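Local coordinates for protein LP04448p (Drosophila melanogaster, PDB 2QK2) that probably binds tubulin through its TOG domains and helps track growing microtubule plus ends, at residues S180-L185 against P214-V219. Sequence-based numbering, arbitrary orientation.
Sequences SLVKTL and PLLADV
Val182 and Leu185, one turn apart on helix 171-185, meet Leu216 and Val219 of the loop between helices 209-212 and 221-233, a worked example of how a helix receives a connecting loop through methyl groups alone. No hydrogen bond crosses between the segments, and the buried surface is a modest 136 Å².

The apolar contacts fall into two groups. Val182 spreads its two methyls over both loop residues: CG2, beside its own backbone N and opposite the carbonyl carbon, lies 3.7 Å from Leu216 CD2, while CG1 reaches Val219 CG2 at a looser 4.2 Å. The two side chains of the closer pair approach at a slant. One turn on, Leu185 CD2 lies 3.9 Å from Val219 CG1, the leucine running nearly perpendicular to the valine; Leu185 holds CG anti to its backbone N (chi1 174°), which carries CD2 out to Val219.

The backbone bond from Val219 N to Leu216 O, 3.0 Å, closes a type I beta turn that brings both loop side chains to the helix, whereas Leu185 N to Leu181 O continues the helix.

Met224 of helix 221-233 touches Leu216 and Val219, and Ile204 of helix 190-207 also packs on Leu216. The contact thus joins helix 171-185 to the turn leading into the C-terminal helix 221-233, apolar packing characteristic of the HEAT-repeat array of a TOG domain.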
loop_
_atom_site.group_PDB
_atom_site.type_symbol
_atom_site.label_atom_id
_atom_site.label_comp_id
_atom_site.label_asym_id
_atom_site.label_seq_id
_atom_site.Cartn_x
_atom_site.Cartn_y
_atom_site.Cartn_z
ATOM N N SER A 180 0.411 -16.155 -9.640
ATOM C CA SER A 180 0.832 -15.976 -8.257
ATOM C C SER A 180 -0.341 -16.036 -7.285
ATOM O O SER A 180 -0.243 -16.657 -6.226
ATOM C CB SER A 180 1.560 -14.637 -8.091
ATOM O OG SER A 180 2.718 -14.581 -8.905
ATOM N N LEU A 181 -1.442 -15.382 -7.646
ATOM C CA LEU A 181 -2.631 -15.354 -6.805
ATOM C C LEU A 181 -3.353 -16.706 -6.747
ATOM O O LEU A 181 -3.940 -17.047 -5.722
ATOM C CB LEU A 181 -3.596 -14.257 -7.287
ATOM C CG LEU A 181 -3.158 -12.817 -6.979
ATOM C CD1 LEU A 181 -4.020 -11.807 -7.738
ATOM C CD2 LEU A 181 -3.259 -12.589 -5.485
ATOM N N VAL A 182 -3.324 -17.467 -7.837
ATOM C CA VAL A 182 -3.977 -18.776 -7.838
ATOM C C VAL A 182 -3.207 -19.671 -6.874
ATOM O O VAL A 182 -3.781 -20.523 -6.189
ATOM C CB VAL A 182 -3.981 -19.413 -9.244
ATOM C CG1 VAL A 182 -4.405 -20.878 -9.161
ATOM C CG2 VAL A 182 -4.935 -18.652 -10.142
ATOM N N LYS A 183 -1.899 -19.452 -6.808
ATOM C CA LYS A 183 -1.047 -20.224 -5.919
ATOM C C LYS A 183 -1.459 -19.989 -4.460
ATOM O O LYS A 183 -1.639 -20.936 -3.700
ATOM C CB LYS A 183 0.409 -19.822 -6.138
ATOM C CG LYS A 183 1.428 -20.849 -5.684
ATOM C CD LYS A 183 2.793 -20.503 -6.251
ATOM C CE LYS A 183 2.732 -20.429 -7.775
ATOM N NZ LYS A 183 3.931 -19.769 -8.371
ATOM N N THR A 184 -1.622 -18.731 -4.065
ATOM C CA THR A 184 -2.018 -18.452 -2.692
ATOM C C THR A 184 -3.488 -18.819 -2.480
ATOM O O THR A 184 -3.916 -19.092 -1.357
ATOM C CB THR A 184 -1.771 -16.960 -2.306
ATOM O OG1 THR A 184 -2.400 -16.092 -3.257
ATOM C CG2 THR A 184 -0.275 -16.667 -2.268
ATOM N N LEU A 185 -4.258 -18.835 -3.565
ATOM C CA LEU A 185 -5.672 -19.195 -3.481
ATOM C C LEU A 185 -5.788 -20.649 -3.030
ATOM O O LEU A 185 -6.727 -21.024 -2.324
ATOM C CB LEU A 185 -6.348 -19.039 -4.847
ATOM C CG LEU A 185 -7.800 -19.519 -4.964
ATOM C CD1 LEU A 185 -8.725 -18.614 -4.153
ATOM C CD2 LEU A 185 -8.212 -19.525 -6.432
ATOM N N PRO A 214 -9.415 -17.801 -19.153
ATOM C CA PRO A 214 -8.467 -18.818 -19.609
ATOM C C PRO A 214 -7.407 -19.165 -18.566
ATOM O O PRO A 214 -7.010 -20.320 -18.436
ATOM C CB PRO A 214 -7.860 -18.183 -20.854
ATOM C CG PRO A 214 -9.000 -17.388 -21.396
ATOM C CD PRO A 214 -9.548 -16.727 -20.153
ATOM N N LEU A 215 -6.957 -18.166 -17.817
ATOM C CA LEU A 215 -5.929 -18.390 -16.808
ATOM C C LEU A 215 -6.437 -19.104 -15.553
ATOM O O LEU A 215 -5.640 -19.540 -14.725
ATOM C CB LEU A 215 -5.292 -17.052 -16.416
ATOM C CG LEU A 215 -4.814 -16.189 -17.589
ATOM C CD1 LEU A 215 -4.181 -14.915 -17.060
ATOM C CD2 LEU A 215 -3.821 -16.972 -18.441
ATOM N N LEU A 216 -7.756 -19.231 -15.418
ATOM C CA LEU A 216 -8.348 -19.873 -14.246
ATOM C C LEU A 216 -8.989 -21.215 -14.588
ATOM O O LEU A 216 -9.763 -21.764 -13.804
ATOM C CB LEU A 216 -9.399 -18.946 -13.627
ATOM C CG LEU A 216 -8.924 -17.524 -13.289
ATOM C CD1 LEU A 216 -10.103 -16.666 -12.855
ATOM C CD2 LEU A 216 -7.877 -17.585 -12.188
ATOM N N ALA A 217 -8.654 -21.747 -15.758
ATOM C CA ALA A 217 -9.211 -23.014 -16.214
ATOM C C ALA A 217 -9.037 -24.164 -15.224
ATOM O O ALA A 217 -9.885 -25.051 -15.158
ATOM C CB ALA A 217 -8.602 -23.390 -17.565
ATOM N N ASP A 218 -7.959 -24.149 -14.443
ATOM C CA ASP A 218 -7.722 -25.227 -13.485
ATOM C C ASP A 218 -8.167 -24.957 -12.051
ATOM O O ASP A 218 -7.922 -25.776 -11.163
ATOM C CB ASP A 218 -6.244 -25.617 -13.479
ATOM C CG ASP A 218 -5.778 -26.146 -14.819
ATOM O OD1 ASP A 218 -6.468 -27.017 -15.395
ATOM O OD2 ASP A 218 -4.713 -25.692 -15.293
ATOM N N VAL A 219 -8.806 -23.816 -11.812
ATOM C CA VAL A 219 -9.279 -23.490 -10.472
ATOM C C VAL A 219 -10.540 -24.313 -10.222
ATOM O O VAL A 219 -11.443 -24.327 -11.057
ATOM C CB VAL A 219 -9.610 -21.991 -10.354
ATOM C CG1 VAL A 219 -10.200 -21.691 -8.985
ATOM C CG2 VAL A 219 -8.351 -21.167 -10.589
#